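Local coordinates for protein phosphoribosylaminoimidazole-succinocarboxamide synthase (Thermotoga maritima, PDB 1KUT) that catalyses the ATP-dependent joining of L-aspartate to 5-aminoimidazole-4-carboxylate ribonucleotide, forming SAICAR in de novo purine biosynthesis, at residues B[50-53]-B[54-58]; B[152-155]-B[156-159]. All coordinates share one frame; numbering follows the deposited sequence.

Interaction 1 closes the end of helix 39-55, and interaction 2 lies near the C-terminal end of helix 138-160. The two helices pack on one another here, with the contact centres about 11 Å apart. L54 CD1 meets L155 CD2 at 3.6 Å, and L50 CD1 touches F158 CE2 at the same distance. Y53 spans the seam: its ring meets that of F158, CZ to CD1 3.6 Å, the planes turned by about 55°, while its OH probably hydrogen-bonds to A154 O at 3.2 Å. Leucine and aromatic side chains from both helices thus fill the interface. The seam is helix-helix packing within the SAICAR synthetase fold.

Interaction 1. Residues B[50-53]-B[54-58]; sequences LMKY and LSEKG
Y53 and K57, four residues apart, meet because CG of Y53 is anti to the backbone N (chi1 167°), while CG of K57 lies beside its own N (chi1 -59°) and the chain runs extended to CD; the later bends at chi3 and chi4 only turn CE and NZ. CD of K57 lies over one face of the tyrosine ring, offset toward its rim. It sits 4.0 Å from the Y53 ring centroid and 14° off the ring normal, a CH-pi contact. L54 approaches the same ring obliquely, its CD1 3.5 Å from Y53 CD2, and the L54 side chain also packs on I151 and L155 of helix 138-160. An alanine in place of Y53 would probably leave K57 CD without its aromatic platform and A154 O without its hydroxyl partner, and open a gap beside L54. On another side of the helix S55 grips a single carbonyl twice. M51 O accepts from S55 N at 2.8 Å and from S55 OG at 2.9 Å, the donors reaching it from opposite faces of the carbonyl plane. The pair of hydrogen bonds holds the serine hydroxyl against the helix, and T61 OG1 is its further partner. L54 N closes the preceding turn on L50 O (3.0 Å), lying in the plane of that carbonyl. Near the end a water bridges the Y53 carbonyl and the E56 carboxylate, donating to Y53 O at 2.7 Å and to E56 OE2 at 2.7 Å. The chain then leaves the helix through a type I turn from S55 to G58, with G58 N bonded to S55 O at 2.9 Å. Positive phi at G58, together with two bonds back into the last turn, makes this a Schellman motif, the glycine-ended C-cap that terminates helix 39-55.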
ATOM      1  N   LEU B  50      15.215 -18.750  17.541  1.00 17.27           N
ATOM      2  CA  LEU B  50      13.840 -18.367  17.266  1.00 17.45           C
ATOM      3  C   LEU B  50      13.139 -19.323  16.270  1.00 17.52           C
ATOM      4  O   LEU B  50      12.053 -19.826  16.554  1.00 17.61           O
ATOM      5  CB  LEU B  50      13.807 -16.921  16.757  1.00 17.17           C
ATOM      6  CG  LEU B  50      13.694 -15.756  17.763  1.00 18.12           C
ATOM      7  CD1 LEU B  50      13.845 -16.232  19.210  1.00 17.43           C
ATOM      8  CD2 LEU B  50      14.715 -14.678  17.412  1.00 17.34           C
HETATM    9  N   MSE B  51      13.759 -19.596  15.124  1.00 17.51           N
HETATM   10  CA  MSE B  51      13.154 -20.476  14.111  1.00 17.75           C
HETATM   11  C   MSE B  51      12.944 -21.916  14.560  1.00 18.44           C
HETATM   12  O   MSE B  51      12.006 -22.587  14.110  1.00 17.73           O
HETATM   13  CB  MSE B  51      13.990 -20.476  12.836  1.00 17.01           C
HETATM   14  CG  MSE B  51      14.011 -19.147  12.137  1.00 16.64           C
HETATM   15 SE   MSE B  51      14.525 -19.416  10.302  1.00 16.13          SE
HETATM   16  CE  MSE B  51      16.325 -20.010  10.521  1.00 18.20           C
ATOM     17  N   LYS B  52      13.829 -22.391  15.434  1.00 19.25           N
ATOM     18  CA  LYS B  52      13.724 -23.739  15.991  1.00 20.47           C
ATOM     19  C   LYS B  52      12.445 -23.764  16.841  1.00 21.01           C
ATOM     20  O   LYS B  52      11.619 -24.674  16.736  1.00 21.00           O
ATOM     21  CB  LYS B  52      14.948 -24.030  16.866  1.00 21.11           C
ATOM     22  CG  LYS B  52      15.015 -25.444  17.425  1.00 22.70           C
ATOM     23  CD  LYS B  52      15.199 -26.469  16.308  1.00 23.93           C
ATOM     24  CE  LYS B  52      15.304 -27.887  16.865  1.00 24.76           C
ATOM     25  NZ  LYS B  52      15.145 -28.913  15.783  1.00 25.20           N
ATOM     26  N   TYR B  53      12.284 -22.739  17.669  1.00 21.47           N
ATOM     27  CA  TYR B  53      11.110 -22.595  18.529  1.00 22.43           C
ATOM     28  C   TYR B  53       9.822 -22.614  17.706  1.00 22.79           C
ATOM     29  O   TYR B  53       8.835 -23.234  18.086  1.00 22.46           O
ATOM     30  CB  TYR B  53      11.212 -21.269  19.283  1.00 23.10           C
ATOM     31  CG  TYR B  53       9.954 -20.816  19.982  1.00 23.81           C
ATOM     32  CD1 TYR B  53       9.531 -21.416  21.173  1.00 24.29           C
ATOM     33  CD2 TYR B  53       9.210 -19.749  19.478  1.00 23.99           C
ATOM     34  CE1 TYR B  53       8.392 -20.953  21.852  1.00 24.37           C
ATOM     35  CE2 TYR B  53       8.081 -19.284  20.133  1.00 24.66           C
ATOM     36  CZ  TYR B  53       7.674 -19.885  21.324  1.00 25.19           C
ATOM     37  OH  TYR B  53       6.551 -19.404  21.973  1.00 25.66           O
ATOM     38  N   LEU B  54       9.848 -21.897  16.590  1.00 23.37           N
ATOM     39  CA  LEU B  54       8.726 -21.788  15.670  1.00 24.24           C
ATOM     40  C   LEU B  54       8.409 -23.119  14.973  1.00 24.64           C
ATOM     41  O   LEU B  54       7.244 -23.534  14.900  1.00 24.25           O
ATOM     42  CB  LEU B  54       9.055 -20.731  14.611  1.00 24.83           C
ATOM     43  CG  LEU B  54       8.566 -19.278  14.736  1.00 25.15           C
ATOM     44  CD1 LEU B  54       8.465 -18.863  16.183  1.00 25.37           C
ATOM     45  CD2 LEU B  54       9.516 -18.369  13.947  1.00 24.48           C
ATOM     46  N   SER B  55       9.452 -23.773  14.459  1.00 24.83           N
ATOM     47  CA  SER B  55       9.311 -25.042  13.747  1.00 25.69           C
ATOM     48  C   SER B  55       8.784 -26.188  14.610  1.00 26.06           C
ATOM     49  O   SER B  55       7.981 -26.998  14.148  1.00 25.58           O
ATOM     50  CB  SER B  55      10.649 -25.456  13.130  1.00 25.58           C
ATOM     51  OG  SER B  55      11.091 -24.492  12.190  1.00 26.97           O
ATOM     52  N   GLU B  56       9.239 -26.289  15.854  1.00 26.85           N
ATOM     53  CA  GLU B  56       8.710 -27.367  16.670  1.00 28.16           C
ATOM     54  C   GLU B  56       7.245 -27.099  16.956  1.00 27.82           C
ATOM     55  O   GLU B  56       6.558 -27.933  17.523  1.00 27.92           O
ATOM     56  CB  GLU B  56       9.509 -27.550  17.967  1.00 29.32           C
ATOM     57  CG  GLU B  56      10.195 -26.325  18.494  1.00 31.43           C
ATOM     58  CD  GLU B  56      11.044 -26.632  19.723  1.00 32.74           C
ATOM     59  OE1 GLU B  56      11.897 -27.553  19.649  1.00 33.34           O
ATOM     60  OE2 GLU B  56      10.860 -25.950  20.759  1.00 33.48           O
ATOM     61  N   LYS B  57       6.756 -25.939  16.531  1.00 27.86           N
ATOM     62  CA  LYS B  57       5.348 -25.607  16.735  1.00 27.99           C
ATOM     63  C   LYS B  57       4.524 -25.894  15.482  1.00 27.72           C
ATOM     64  O   LYS B  57       3.305 -25.770  15.502  1.00 27.57           O
ATOM     65  CB  LYS B  57       5.192 -24.141  17.134  1.00 28.49           C
ATOM     66  CG  LYS B  57       5.941 -23.782  18.419  1.00 29.75           C
ATOM     67  CD  LYS B  57       5.807 -22.305  18.756  1.00 30.26           C
ATOM     68  CE  LYS B  57       4.407 -21.993  19.239  1.00 31.23           C
ATOM     69  NZ  LYS B  57       4.119 -22.685  20.531  1.00 31.77           N
ATOM     70  N   GLY B  58       5.191 -26.280  14.394  1.00 27.40           N
ATOM     71  CA  GLY B  58       4.472 -26.592  13.163  1.00 26.85           C
ATOM     72  C   GLY B  58       4.696 -25.591  12.049  1.00 26.38           C
ATOM     73  O   GLY B  58       4.531 -25.885  10.862  1.00 26.53           O
TER
HETATM   74  O   HOH W   1       8.518 -24.538  20.486  1.00 40.33           O

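Interaction 2. Residues B[152-155]-B[156-159]; sequences TLAL and KEFF
F159 swings its ring back beside the L155 carbonyl, CD2 coming within 3.1 Å of L155 O, while CE2 lies 4.4 Å from L155 CB. The two phenylalanines start out differently: CG of F158 is anti to the backbone N (chi1 -176°), whereas CG of F159 lies beside its own N (chi1 -64°). Their rings consequently stand turned to each other, F158 CD2 3.9 Å above the F159 plane and offset toward the rim, F159 CE1 at the F158 edge. Beneath them runs the regular i to i+4 bonding of helix 138-160, from K156 N to T152 O (2.8 Å) through F159 N to L155 O (3.1 Å). The buried side of this helix packs against helix 39-55 through L155 and F158, against strand 164-175 through T152, L155 and F159, and against helix 214-229 through both phenylalanines. On the outward flank the E157 chain extends back along the previous turn, its OE1 3.3 Å from A154 CA. Its neighbour K156 runs extended almost to the end, bends at chi4, and gives its NZ to a salt bridge with E160. The hydroxyl of buried T152 hydrogen-bonds to A148 O and Y171 OH.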
ATOM      1  N   THR B 152       4.146 -14.043  14.467  1.00 18.97           N
ATOM      2  CA  THR B 152       4.255 -12.823  15.248  1.00 19.04           C
ATOM      3  C   THR B 152       3.716 -13.008  16.650  1.00 19.78           C
ATOM      4  O   THR B 152       4.347 -12.583  17.618  1.00 19.82           O
ATOM      5  CB  THR B 152       3.519 -11.677  14.549  1.00 18.65           C
ATOM      6  OG1 THR B 152       4.069 -11.514  13.241  1.00 18.63           O
ATOM      7  CG2 THR B 152       3.671 -10.380  15.318  1.00 17.98           C
ATOM      8  N   LEU B 153       2.553 -13.640  16.769  1.00 20.28           N
ATOM      9  CA  LEU B 153       1.982 -13.887  18.084  1.00 21.51           C
ATOM     10  C   LEU B 153       2.825 -14.916  18.865  1.00 21.31           C
ATOM     11  O   LEU B 153       3.095 -14.740  20.054  1.00 21.34           O
ATOM     12  CB  LEU B 153       0.526 -14.360  17.939  1.00 22.58           C
ATOM     13  CG  LEU B 153      -0.568 -13.274  18.001  1.00 23.58           C
ATOM     14  CD1 LEU B 153       0.027 -11.856  17.839  1.00 24.26           C
ATOM     15  CD2 LEU B 153      -1.608 -13.559  16.921  1.00 23.84           C
ATOM     16  N   ALA B 154       3.250 -15.979  18.196  1.00 21.07           N
ATOM     17  CA  ALA B 154       4.078 -16.993  18.851  1.00 21.01           C
ATOM     18  C   ALA B 154       5.345 -16.354  19.402  1.00 21.35           C
ATOM     19  O   ALA B 154       5.772 -16.673  20.514  1.00 21.66           O
ATOM     20  CB  ALA B 154       4.449 -18.079  17.868  1.00 20.38           C
ATOM     21  N   LEU B 155       5.945 -15.451  18.622  1.00 21.35           N
ATOM     22  CA  LEU B 155       7.173 -14.769  19.032  1.00 21.47           C
ATOM     23  C   LEU B 155       6.888 -13.760  20.128  1.00 22.19           C
ATOM     24  O   LEU B 155       7.709 -13.540  21.026  1.00 21.83           O
ATOM     25  CB  LEU B 155       7.827 -14.058  17.840  1.00 20.59           C
ATOM     26  CG  LEU B 155       8.558 -14.935  16.836  1.00 19.50           C
ATOM     27  CD1 LEU B 155       9.204 -14.069  15.761  1.00 19.20           C
ATOM     28  CD2 LEU B 155       9.619 -15.742  17.580  1.00 19.80           C
ATOM     29  N   LYS B 156       5.723 -13.137  20.044  1.00 23.11           N
ATOM     30  CA  LYS B 156       5.317 -12.164  21.046  1.00 24.57           C
ATOM     31  C   LYS B 156       5.218 -12.832  22.423  1.00 25.63           C
ATOM     32  O   LYS B 156       5.632 -12.265  23.433  1.00 25.88           O
ATOM     33  CB  LYS B 156       3.964 -11.566  20.661  1.00 24.50           C
ATOM     34  CG  LYS B 156       3.251 -10.875  21.820  1.00 24.93           C
ATOM     35  CD  LYS B 156       1.808 -10.533  21.487  1.00 25.00           C
ATOM     36  CE  LYS B 156       1.089 -10.044  22.732  1.00 25.10           C
ATOM     37  NZ  LYS B 156       1.214 -11.075  23.813  1.00 26.00           N
ATOM     38  N   GLU B 157       4.662 -14.035  22.458  1.00 26.94           N
ATOM     39  CA  GLU B 157       4.504 -14.766  23.717  1.00 28.68           C
ATOM     40  C   GLU B 157       5.857 -15.246  24.225  1.00 28.96           C
ATOM     41  O   GLU B 157       6.077 -15.408  25.433  1.00 29.05           O
ATOM     42  CB  GLU B 157       3.559 -15.952  23.505  1.00 29.39           C
ATOM     43  CG  GLU B 157       2.222 -15.522  22.936  1.00 31.60           C
ATOM     44  CD  GLU B 157       1.475 -16.656  22.255  1.00 33.08           C
ATOM     45  OE1 GLU B 157       2.104 -17.378  21.445  1.00 34.20           O
ATOM     46  OE2 GLU B 157       0.259 -16.819  22.516  1.00 33.63           O
ATOM     47  N   PHE B 158       6.761 -15.461  23.282  1.00 29.21           N
ATOM     48  CA  PHE B 158       8.111 -15.901  23.579  1.00 29.69           C
ATOM     49  C   PHE B 158       8.859 -14.846  24.400  1.00 30.30           C
ATOM     50  O   PHE B 158       9.297 -15.118  25.522  1.00 30.18           O
ATOM     51  CB  PHE B 158       8.861 -16.148  22.274  1.00 29.40           C
ATOM     52  CG  PHE B 158      10.233 -16.691  22.469  1.00 29.29           C
ATOM     53  CD1 PHE B 158      10.423 -18.038  22.759  1.00 29.40           C
ATOM     54  CD2 PHE B 158      11.340 -15.854  22.391  1.00 29.25           C
ATOM     55  CE1 PHE B 158      11.703 -18.548  22.967  1.00 29.47           C
ATOM     56  CE2 PHE B 158      12.623 -16.347  22.600  1.00 29.36           C
ATOM     57  CZ  PHE B 158      12.808 -17.698  22.888  1.00 29.53           C
ATOM     58  N   PHE B 159       9.004 -13.648  23.835  1.00 31.02           N
ATOM     59  CA  PHE B 159       9.710 -12.550  24.501  1.00 32.28           C
ATOM     60  C   PHE B 159       8.970 -12.066  25.732  1.00 33.45           C
ATOM     61  O   PHE B 159       9.550 -11.433  26.620  1.00 33.62           O
ATOM     62  CB  PHE B 159       9.892 -11.376  23.541  1.00 31.93           C
ATOM     63  CG  PHE B 159      10.762 -11.692  22.374  1.00 31.72           C
ATOM     64  CD1 PHE B 159      12.105 -12.002  22.561  1.00 31.52           C
ATOM     65  CD2 PHE B 159      10.236 -11.711  21.084  1.00 31.70           C
ATOM     66  CE1 PHE B 159      12.920 -12.331  21.475  1.00 31.44           C
ATOM     67  CE2 PHE B 159      11.040 -12.038  19.993  1.00 31.45           C
ATOM     68  CZ  PHE B 159      12.385 -12.349  20.189  1.00 31.33           C
TER